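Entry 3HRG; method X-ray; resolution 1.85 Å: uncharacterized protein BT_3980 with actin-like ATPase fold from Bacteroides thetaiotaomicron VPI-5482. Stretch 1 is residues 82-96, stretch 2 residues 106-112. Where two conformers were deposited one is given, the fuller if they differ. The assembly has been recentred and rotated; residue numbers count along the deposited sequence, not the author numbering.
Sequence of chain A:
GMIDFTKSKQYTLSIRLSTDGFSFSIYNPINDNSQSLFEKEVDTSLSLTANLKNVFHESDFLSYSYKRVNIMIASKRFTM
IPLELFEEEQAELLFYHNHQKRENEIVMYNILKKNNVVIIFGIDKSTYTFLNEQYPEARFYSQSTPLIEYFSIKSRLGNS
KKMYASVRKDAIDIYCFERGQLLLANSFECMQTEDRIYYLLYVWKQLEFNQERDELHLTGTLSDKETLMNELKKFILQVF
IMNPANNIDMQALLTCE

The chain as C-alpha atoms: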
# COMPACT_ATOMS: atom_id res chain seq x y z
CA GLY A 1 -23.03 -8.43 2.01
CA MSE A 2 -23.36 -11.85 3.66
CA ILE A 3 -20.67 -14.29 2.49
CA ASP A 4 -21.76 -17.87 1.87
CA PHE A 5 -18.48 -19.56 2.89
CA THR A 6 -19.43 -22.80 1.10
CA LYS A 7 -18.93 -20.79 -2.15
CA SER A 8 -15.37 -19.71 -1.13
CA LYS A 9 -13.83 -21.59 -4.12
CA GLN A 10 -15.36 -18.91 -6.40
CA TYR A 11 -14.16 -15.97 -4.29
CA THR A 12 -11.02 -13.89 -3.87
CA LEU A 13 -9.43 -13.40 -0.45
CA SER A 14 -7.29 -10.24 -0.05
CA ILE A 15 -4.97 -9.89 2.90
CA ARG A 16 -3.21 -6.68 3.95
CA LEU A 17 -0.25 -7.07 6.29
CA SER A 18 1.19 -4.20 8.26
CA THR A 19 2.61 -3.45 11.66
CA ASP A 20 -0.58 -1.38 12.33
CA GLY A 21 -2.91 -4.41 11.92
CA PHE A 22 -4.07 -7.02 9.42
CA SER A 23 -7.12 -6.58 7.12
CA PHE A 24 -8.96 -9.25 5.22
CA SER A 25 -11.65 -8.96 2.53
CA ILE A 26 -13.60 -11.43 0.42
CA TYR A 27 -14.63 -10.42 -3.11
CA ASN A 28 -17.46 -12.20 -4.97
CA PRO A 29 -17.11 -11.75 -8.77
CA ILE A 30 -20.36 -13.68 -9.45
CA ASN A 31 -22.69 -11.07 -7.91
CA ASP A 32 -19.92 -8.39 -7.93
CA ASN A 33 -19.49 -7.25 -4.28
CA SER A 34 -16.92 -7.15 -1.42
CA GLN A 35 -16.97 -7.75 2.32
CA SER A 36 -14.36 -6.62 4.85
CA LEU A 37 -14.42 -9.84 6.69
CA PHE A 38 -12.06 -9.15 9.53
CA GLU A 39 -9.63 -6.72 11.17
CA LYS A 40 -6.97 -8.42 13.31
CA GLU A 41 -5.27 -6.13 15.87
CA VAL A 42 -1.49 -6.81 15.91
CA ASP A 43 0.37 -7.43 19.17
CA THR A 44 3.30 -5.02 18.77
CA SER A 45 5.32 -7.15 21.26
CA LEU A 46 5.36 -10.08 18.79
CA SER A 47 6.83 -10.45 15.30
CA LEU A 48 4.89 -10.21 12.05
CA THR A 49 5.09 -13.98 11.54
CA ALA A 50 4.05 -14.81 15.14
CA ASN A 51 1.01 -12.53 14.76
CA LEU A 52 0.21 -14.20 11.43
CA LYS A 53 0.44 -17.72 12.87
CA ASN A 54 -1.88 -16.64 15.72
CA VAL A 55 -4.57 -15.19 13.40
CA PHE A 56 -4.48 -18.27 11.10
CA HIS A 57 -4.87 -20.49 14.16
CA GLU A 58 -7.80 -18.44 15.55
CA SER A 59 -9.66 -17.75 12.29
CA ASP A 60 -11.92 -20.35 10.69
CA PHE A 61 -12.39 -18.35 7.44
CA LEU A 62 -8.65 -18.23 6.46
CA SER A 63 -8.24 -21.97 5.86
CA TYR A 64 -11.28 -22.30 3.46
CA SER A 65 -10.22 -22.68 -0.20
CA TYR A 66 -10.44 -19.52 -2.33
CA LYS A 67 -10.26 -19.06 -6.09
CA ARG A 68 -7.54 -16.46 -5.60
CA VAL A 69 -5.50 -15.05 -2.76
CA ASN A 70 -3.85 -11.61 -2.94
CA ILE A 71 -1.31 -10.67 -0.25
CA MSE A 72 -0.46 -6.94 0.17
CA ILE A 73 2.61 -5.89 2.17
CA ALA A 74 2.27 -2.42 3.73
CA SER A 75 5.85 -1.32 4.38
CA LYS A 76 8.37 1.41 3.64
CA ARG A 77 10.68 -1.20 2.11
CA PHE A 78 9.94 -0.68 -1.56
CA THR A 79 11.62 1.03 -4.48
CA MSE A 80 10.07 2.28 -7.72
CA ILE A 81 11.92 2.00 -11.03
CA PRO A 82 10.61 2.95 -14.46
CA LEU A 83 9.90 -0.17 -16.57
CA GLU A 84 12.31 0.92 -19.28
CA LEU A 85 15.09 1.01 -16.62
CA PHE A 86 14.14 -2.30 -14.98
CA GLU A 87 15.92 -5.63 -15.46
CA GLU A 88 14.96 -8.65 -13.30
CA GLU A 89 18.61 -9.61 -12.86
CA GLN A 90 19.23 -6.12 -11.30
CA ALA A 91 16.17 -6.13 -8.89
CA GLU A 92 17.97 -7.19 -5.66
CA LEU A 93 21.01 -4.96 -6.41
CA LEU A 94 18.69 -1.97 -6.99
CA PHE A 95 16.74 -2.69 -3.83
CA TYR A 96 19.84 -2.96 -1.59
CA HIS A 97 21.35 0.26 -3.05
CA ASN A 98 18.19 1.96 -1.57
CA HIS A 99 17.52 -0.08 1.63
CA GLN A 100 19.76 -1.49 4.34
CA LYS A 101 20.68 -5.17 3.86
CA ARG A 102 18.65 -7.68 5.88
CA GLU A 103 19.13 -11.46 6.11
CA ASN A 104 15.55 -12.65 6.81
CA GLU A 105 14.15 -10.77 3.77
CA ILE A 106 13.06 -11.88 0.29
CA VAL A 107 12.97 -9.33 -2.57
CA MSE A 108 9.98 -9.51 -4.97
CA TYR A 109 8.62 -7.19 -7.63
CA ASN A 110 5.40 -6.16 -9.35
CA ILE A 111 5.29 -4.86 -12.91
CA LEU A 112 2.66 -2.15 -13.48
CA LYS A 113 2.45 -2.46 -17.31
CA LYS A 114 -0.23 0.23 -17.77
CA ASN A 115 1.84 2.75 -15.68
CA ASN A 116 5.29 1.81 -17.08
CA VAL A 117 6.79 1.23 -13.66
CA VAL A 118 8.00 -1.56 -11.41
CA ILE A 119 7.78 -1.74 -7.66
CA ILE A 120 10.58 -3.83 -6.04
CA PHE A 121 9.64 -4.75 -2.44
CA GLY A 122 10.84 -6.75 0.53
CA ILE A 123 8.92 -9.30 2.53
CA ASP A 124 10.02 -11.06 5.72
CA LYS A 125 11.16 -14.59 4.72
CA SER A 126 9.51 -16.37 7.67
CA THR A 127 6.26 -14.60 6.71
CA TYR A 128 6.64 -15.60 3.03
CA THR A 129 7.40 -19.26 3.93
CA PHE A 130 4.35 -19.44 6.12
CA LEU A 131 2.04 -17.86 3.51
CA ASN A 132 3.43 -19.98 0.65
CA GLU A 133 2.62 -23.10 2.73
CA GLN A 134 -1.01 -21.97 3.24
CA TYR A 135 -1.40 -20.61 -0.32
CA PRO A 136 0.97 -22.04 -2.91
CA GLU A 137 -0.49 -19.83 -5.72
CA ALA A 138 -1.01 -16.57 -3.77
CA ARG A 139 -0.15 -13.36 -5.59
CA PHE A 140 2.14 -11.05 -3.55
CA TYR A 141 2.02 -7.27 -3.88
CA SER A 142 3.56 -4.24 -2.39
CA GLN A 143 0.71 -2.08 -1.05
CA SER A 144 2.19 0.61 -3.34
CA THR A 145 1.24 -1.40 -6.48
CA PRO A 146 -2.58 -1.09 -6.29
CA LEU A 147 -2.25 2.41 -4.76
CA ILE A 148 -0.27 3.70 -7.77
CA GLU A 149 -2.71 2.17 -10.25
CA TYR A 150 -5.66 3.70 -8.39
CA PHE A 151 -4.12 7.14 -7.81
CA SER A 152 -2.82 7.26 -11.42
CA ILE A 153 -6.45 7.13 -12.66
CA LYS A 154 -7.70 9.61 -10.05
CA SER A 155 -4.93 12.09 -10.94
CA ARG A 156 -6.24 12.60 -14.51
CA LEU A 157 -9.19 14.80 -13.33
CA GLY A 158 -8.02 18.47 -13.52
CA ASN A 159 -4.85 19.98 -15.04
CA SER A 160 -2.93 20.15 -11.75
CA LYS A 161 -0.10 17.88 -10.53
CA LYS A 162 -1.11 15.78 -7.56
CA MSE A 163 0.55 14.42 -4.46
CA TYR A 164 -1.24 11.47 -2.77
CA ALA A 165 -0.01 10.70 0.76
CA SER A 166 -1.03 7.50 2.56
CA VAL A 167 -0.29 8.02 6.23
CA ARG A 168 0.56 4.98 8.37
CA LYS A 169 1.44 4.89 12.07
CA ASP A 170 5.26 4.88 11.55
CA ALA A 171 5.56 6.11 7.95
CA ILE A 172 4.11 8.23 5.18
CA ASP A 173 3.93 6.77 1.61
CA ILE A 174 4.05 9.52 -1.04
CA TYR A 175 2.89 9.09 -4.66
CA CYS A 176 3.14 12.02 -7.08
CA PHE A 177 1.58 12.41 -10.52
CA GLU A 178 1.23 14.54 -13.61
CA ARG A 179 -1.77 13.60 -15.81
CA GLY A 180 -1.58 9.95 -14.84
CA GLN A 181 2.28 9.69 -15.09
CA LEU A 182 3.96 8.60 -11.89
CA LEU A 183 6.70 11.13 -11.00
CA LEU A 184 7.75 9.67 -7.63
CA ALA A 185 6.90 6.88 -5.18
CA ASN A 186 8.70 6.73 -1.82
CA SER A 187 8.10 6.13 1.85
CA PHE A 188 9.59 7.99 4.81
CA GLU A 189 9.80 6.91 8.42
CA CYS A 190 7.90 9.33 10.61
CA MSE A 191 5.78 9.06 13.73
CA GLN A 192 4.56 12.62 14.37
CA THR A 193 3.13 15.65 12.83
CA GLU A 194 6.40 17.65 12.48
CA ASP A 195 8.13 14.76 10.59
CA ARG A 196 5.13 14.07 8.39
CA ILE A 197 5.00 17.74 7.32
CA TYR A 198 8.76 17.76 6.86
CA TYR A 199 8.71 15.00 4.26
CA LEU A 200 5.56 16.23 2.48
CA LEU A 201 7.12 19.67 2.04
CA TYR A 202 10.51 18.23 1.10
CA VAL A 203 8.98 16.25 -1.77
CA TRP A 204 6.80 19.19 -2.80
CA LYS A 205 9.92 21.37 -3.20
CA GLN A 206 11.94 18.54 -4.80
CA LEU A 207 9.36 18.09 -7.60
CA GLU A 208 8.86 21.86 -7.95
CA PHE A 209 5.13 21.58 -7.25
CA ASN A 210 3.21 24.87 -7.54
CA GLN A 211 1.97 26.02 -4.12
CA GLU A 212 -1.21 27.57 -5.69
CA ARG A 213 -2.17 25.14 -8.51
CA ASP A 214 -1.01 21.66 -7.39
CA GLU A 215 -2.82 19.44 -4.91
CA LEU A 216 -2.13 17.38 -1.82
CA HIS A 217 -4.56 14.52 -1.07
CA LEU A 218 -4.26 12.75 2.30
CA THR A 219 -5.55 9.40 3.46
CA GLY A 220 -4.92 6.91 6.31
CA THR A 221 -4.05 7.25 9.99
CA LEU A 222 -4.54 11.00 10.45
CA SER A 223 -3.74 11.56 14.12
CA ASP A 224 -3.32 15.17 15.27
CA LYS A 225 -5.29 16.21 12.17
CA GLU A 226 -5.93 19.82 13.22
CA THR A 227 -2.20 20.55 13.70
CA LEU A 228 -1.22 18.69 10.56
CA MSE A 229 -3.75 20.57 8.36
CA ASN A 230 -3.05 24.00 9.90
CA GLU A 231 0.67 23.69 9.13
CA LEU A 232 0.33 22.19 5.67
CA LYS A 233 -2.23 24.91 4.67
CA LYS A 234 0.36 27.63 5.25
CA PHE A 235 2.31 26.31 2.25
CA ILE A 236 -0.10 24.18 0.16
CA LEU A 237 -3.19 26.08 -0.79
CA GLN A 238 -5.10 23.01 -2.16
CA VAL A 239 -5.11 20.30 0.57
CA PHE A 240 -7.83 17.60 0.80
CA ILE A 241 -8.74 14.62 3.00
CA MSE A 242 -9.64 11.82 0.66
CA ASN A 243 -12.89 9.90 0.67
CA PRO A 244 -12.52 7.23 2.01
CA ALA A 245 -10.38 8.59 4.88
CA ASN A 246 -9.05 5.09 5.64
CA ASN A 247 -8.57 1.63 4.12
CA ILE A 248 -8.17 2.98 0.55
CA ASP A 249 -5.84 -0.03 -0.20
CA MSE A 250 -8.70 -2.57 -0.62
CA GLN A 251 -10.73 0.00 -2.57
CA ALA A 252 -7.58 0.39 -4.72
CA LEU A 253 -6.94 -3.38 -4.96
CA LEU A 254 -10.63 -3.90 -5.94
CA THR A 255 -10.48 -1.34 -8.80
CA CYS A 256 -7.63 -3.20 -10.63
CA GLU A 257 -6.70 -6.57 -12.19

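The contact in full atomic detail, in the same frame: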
# COMPACT_ATOMS: atom_id res chain seq x y z
N PRO A 82 11.39 2.95 -13.24
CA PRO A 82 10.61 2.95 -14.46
C PRO A 82 10.83 1.63 -15.18
O PRO A 82 11.92 1.08 -15.10
CB PRO A 82 11.19 4.11 -15.26
CG PRO A 82 11.72 5.02 -14.25
CD PRO A 82 12.13 4.22 -13.08
N LEU A 83 9.81 1.13 -15.87
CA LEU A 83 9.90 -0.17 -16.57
C LEU A 83 11.04 -0.22 -17.57
O LEU A 83 11.78 -1.22 -17.65
CB LEU A 83 8.57 -0.51 -17.26
CG LEU A 83 8.48 -1.84 -18.03
CD1 LEU A 83 8.74 -3.03 -17.12
CD2 LEU A 83 7.13 -2.00 -18.70
N GLU A 84 11.24 0.88 -18.29
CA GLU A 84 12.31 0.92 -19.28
C GLU A 84 13.72 0.83 -18.65
O GLU A 84 14.68 0.57 -19.37
CB GLU A 84 12.16 2.14 -20.18
CG GLU A 84 12.49 3.42 -19.49
CD GLU A 84 12.12 4.65 -20.27
OE1 GLU A 84 11.84 4.58 -21.50
OE2 GLU A 84 12.12 5.72 -19.60
N LEU A 85 13.83 1.11 -17.35
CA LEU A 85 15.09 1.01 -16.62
C LEU A 85 15.19 -0.27 -15.79
O LEU A 85 16.22 -0.51 -15.15
CB LEU A 85 15.28 2.22 -15.70
CG LEU A 85 15.57 3.56 -16.40
CD1 LEU A 85 15.57 4.69 -15.39
CD2 LEU A 85 16.88 3.46 -17.14
N PHE A 86 14.15 -1.10 -15.78
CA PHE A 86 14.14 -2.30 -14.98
C PHE A 86 14.61 -3.57 -15.70
O PHE A 86 14.19 -3.83 -16.82
CB PHE A 86 12.72 -2.58 -14.51
CG PHE A 86 12.60 -3.84 -13.70
CD1 PHE A 86 13.11 -3.89 -12.41
CD2 PHE A 86 11.96 -4.96 -14.20
CE1 PHE A 86 13.00 -5.07 -11.63
CE2 PHE A 86 11.85 -6.12 -13.45
CZ PHE A 86 12.38 -6.17 -12.17
N GLU A 87 15.46 -4.33 -15.02
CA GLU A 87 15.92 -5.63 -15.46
C GLU A 87 15.83 -6.54 -14.23
O GLU A 87 16.35 -6.18 -13.13
CB GLU A 87 17.35 -5.53 -16.02
CG GLU A 87 17.54 -4.47 -17.14
CD GLU A 87 16.65 -4.69 -18.38
OE1 GLU A 87 16.09 -5.80 -18.56
OE2 GLU A 87 16.50 -3.73 -19.19
N GLU A 88 15.17 -7.69 -14.39
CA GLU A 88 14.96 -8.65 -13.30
C GLU A 88 16.24 -9.03 -12.59
O GLU A 88 16.29 -9.08 -11.35
CB GLU A 88 14.32 -9.95 -13.80
CG GLU A 88 14.08 -10.93 -12.66
CD GLU A 88 13.29 -12.16 -13.05
OE1 GLU A 88 13.71 -12.93 -13.94
OE2 GLU A 88 12.28 -12.40 -12.39
N GLU A 89 17.29 -9.23 -13.38
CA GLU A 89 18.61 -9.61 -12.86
C GLU A 89 19.22 -8.52 -11.95
O GLU A 89 20.11 -8.83 -11.16
CB GLU A 89 19.59 -9.97 -13.99
CG GLU A 89 20.16 -8.80 -14.81
CD GLU A 89 21.05 -9.25 -15.95
OE1 GLU A 89 21.05 -10.45 -16.29
OE2 GLU A 89 21.75 -8.39 -16.52
N GLN A 90 18.79 -7.26 -12.11
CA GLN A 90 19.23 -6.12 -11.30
C GLN A 90 18.32 -5.78 -10.09
O GLN A 90 18.69 -4.93 -9.28
CB GLN A 90 19.32 -4.84 -12.18
CG GLN A 90 20.48 -4.77 -13.19
CD GLN A 90 20.45 -3.50 -14.06
OE1 GLN A 90 19.39 -2.93 -14.32
NE2 GLN A 90 21.62 -3.08 -14.53
N ALA A 91 17.15 -6.42 -9.97
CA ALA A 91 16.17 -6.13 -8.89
C ALA A 91 16.71 -6.10 -7.46
O ALA A 91 16.51 -5.10 -6.78
CB ALA A 91 14.91 -7.06 -8.98
N GLU A 92 17.41 -7.15 -7.02
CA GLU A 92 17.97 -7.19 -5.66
C GLU A 92 19.07 -6.12 -5.46
O GLU A 92 19.14 -5.48 -4.39
CB GLU A 92 18.55 -8.58 -5.33
CG GLU A 92 18.73 -8.79 -3.83
CD GLU A 92 19.82 -9.79 -3.45
OE1 GLU A 92 20.48 -10.37 -4.34
OE2 GLU A 92 20.02 -9.98 -2.23
N LEU A 93 19.94 -5.97 -6.46
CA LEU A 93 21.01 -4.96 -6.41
C LEU A 93 20.42 -3.55 -6.24
O LEU A 93 20.89 -2.78 -5.41
CB LEU A 93 21.89 -4.98 -7.65
CG LEU A 93 22.81 -6.19 -7.88
CD1 LEU A 93 23.57 -6.05 -9.19
CD2 LEU A 93 23.81 -6.33 -6.74
N LEU A 94 19.40 -3.24 -7.04
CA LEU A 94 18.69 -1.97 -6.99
C LEU A 94 18.08 -1.74 -5.62
O LEU A 94 18.19 -0.66 -5.01
CB LEU A 94 17.58 -1.95 -8.03
CG LEU A 94 17.95 -1.79 -9.51
CD1 LEU A 94 16.81 -2.21 -10.45
CD2 LEU A 94 18.37 -0.37 -9.76
N PHE A 95 17.40 -2.77 -5.12
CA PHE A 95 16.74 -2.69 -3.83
C PHE A 95 17.72 -2.40 -2.70
O PHE A 95 17.48 -1.49 -1.87
CB PHE A 95 15.96 -3.98 -3.58
CG PHE A 95 15.12 -3.95 -2.33
CD1 PHE A 95 13.88 -3.34 -2.33
CD2 PHE A 95 15.58 -4.53 -1.16
CE1 PHE A 95 13.09 -3.34 -1.18
CE2 PHE A 95 14.81 -4.52 -0.01
CZ PHE A 95 13.54 -3.91 -0.03
N TYR A 96 18.82 -3.15 -2.65
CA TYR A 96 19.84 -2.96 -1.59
C TYR A 96 20.76 -1.73 -1.74
O TYR A 96 21.54 -1.46 -0.82
CB TYR A 96 20.56 -4.29 -1.23
CG TYR A 96 19.57 -5.25 -0.57
CD1 TYR A 96 18.93 -4.92 0.64
CD2 TYR A 96 19.26 -6.46 -1.15
CE1 TYR A 96 18.01 -5.77 1.23
CE2 TYR A 96 18.33 -7.35 -0.54
CZ TYR A 96 17.71 -6.98 0.65
OH TYR A 96 16.79 -7.83 1.27
N ILE A 106 13.14 -11.46 1.69
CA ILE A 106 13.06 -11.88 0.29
C ILE A 106 12.68 -10.63 -0.53
O ILE A 106 11.82 -9.85 -0.10
CB ILE A 106 12.02 -13.00 0.11
CG1 ILE A 106 12.53 -14.30 0.73
CG2 ILE A 106 11.71 -13.26 -1.35
CD1 ILE A 106 11.50 -15.41 0.62
N VAL A 107 13.30 -10.44 -1.68
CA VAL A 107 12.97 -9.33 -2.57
C VAL A 107 12.10 -9.83 -3.73
O VAL A 107 12.46 -10.79 -4.41
CB VAL A 107 14.22 -8.65 -3.09
CG1 VAL A 107 13.83 -7.53 -4.09
CG2 VAL A 107 15.07 -8.10 -1.92
N MSE A 108 10.94 -9.18 -3.92
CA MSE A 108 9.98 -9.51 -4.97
C MSE A 108 9.73 -8.24 -5.77
O MSE A 108 10.22 -7.19 -5.41
CB MSE A 108 8.67 -9.92 -4.35
CG MSE A 108 8.79 -10.86 -3.19
SE MSE A 108 7.08 -11.55 -2.70
CE MSE A 108 6.81 -12.66 -4.31
N TYR A 109 8.98 -8.36 -6.86
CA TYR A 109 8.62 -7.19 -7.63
C TYR A 109 7.29 -7.36 -8.37
O TYR A 109 6.91 -8.47 -8.71
CB TYR A 109 9.71 -6.80 -8.62
CG TYR A 109 9.93 -7.76 -9.72
CD1 TYR A 109 9.21 -7.66 -10.91
CD2 TYR A 109 10.85 -8.80 -9.61
CE1 TYR A 109 9.39 -8.57 -11.95
CE2 TYR A 109 11.06 -9.67 -10.65
CZ TYR A 109 10.32 -9.56 -11.81
OH TYR A 109 10.51 -10.44 -12.85
N ASN A 110 6.60 -6.24 -8.57
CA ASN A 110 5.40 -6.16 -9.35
C ASN A 110 5.61 -5.22 -10.54
O ASN A 110 6.02 -4.08 -10.35
CB ASN A 110 4.27 -5.53 -8.58
CG ASN A 110 3.92 -6.27 -7.30
OD1 ASN A 110 3.61 -5.61 -6.30
ND2 ASN A 110 3.94 -7.61 -7.31
N ILE A 111 5.26 -5.68 -11.73
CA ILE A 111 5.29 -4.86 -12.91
C ILE A 111 3.91 -4.22 -13.11
O ILE A 111 2.89 -4.92 -13.16
CB ILE A 111 5.65 -5.68 -14.16
CG1 ILE A 111 7.04 -6.27 -14.00
CG2 ILE A 111 5.61 -4.76 -15.44
CD1 ILE A 111 7.43 -7.29 -15.09
N LEU A 112 3.88 -2.90 -13.21
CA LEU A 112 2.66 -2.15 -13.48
C LEU A 112 2.75 -1.77 -14.95
O LEU A 112 3.23 -0.69 -15.28
CB LEU A 112 2.53 -0.95 -12.56
CG LEU A 112 2.32 -1.16 -11.06
CD1 LEU A 112 3.48 -1.87 -10.30
CD2 LEU A 112 2.00 0.20 -10.41

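This is a mainly apolar contact between a loop-and-helix segment and one side of a strand, with a single hydrogen bond across it. The helix and the strand cross steeply, with their N-to-C directions at 105° and their axes 8.8 Å apart at closest approach.

On the strand, Val107 and Tyr109 point toward the first stretch, and they carry most of its share of the contact. Ile106 and Met108, a selenomethionine, point away, as expected from the alternation of side chains along a strand.

Val107 packs against the helix. Val107 CG2 lies 3.6 Å from Tyr96 CE2, 3.7 Å from Phe95 CD2 and 4.2 Å from Glu92 CG. One methyl group thus meets three residues of the first stretch, two of them aromatic. The CA-to-CB bond of Phe95 points toward the strand. The CA-to-CB bond of Tyr96 points sideways, but the end of its side chain comes nearer.

Tyr109 is the centre of the second cluster. Phe86 turns its ring edge to the Tyr109 face, with the ring centroids 4.9 Å apart and the planes at 56°. The closest atoms are Phe86 CZ and Tyr109 CD1, at 3.7 Å. Ala91 adds a looser apolar contact, its CB 4.5 Å from Tyr109 CD2.

The same tyrosine makes the polar link. Tyr109 OH donates a hydrogen bond to Glu88 OE2 at 2.7 Å. The carboxylate oxygen lies at the ring edge, near its plane, so this bond and the packing of Phe86 over the face do not compete for space. The CA-to-CB bond of Glu88 points sideways, and the side chain reaches the hydroxyl through an extended chain, with chi1 and chi2 both t.

Farther along the strand, Leu83 CD1 meets Ile111 CG2 at 4.0 Å. This apolar pair joins the 3-10 segment 83-85 to the strand.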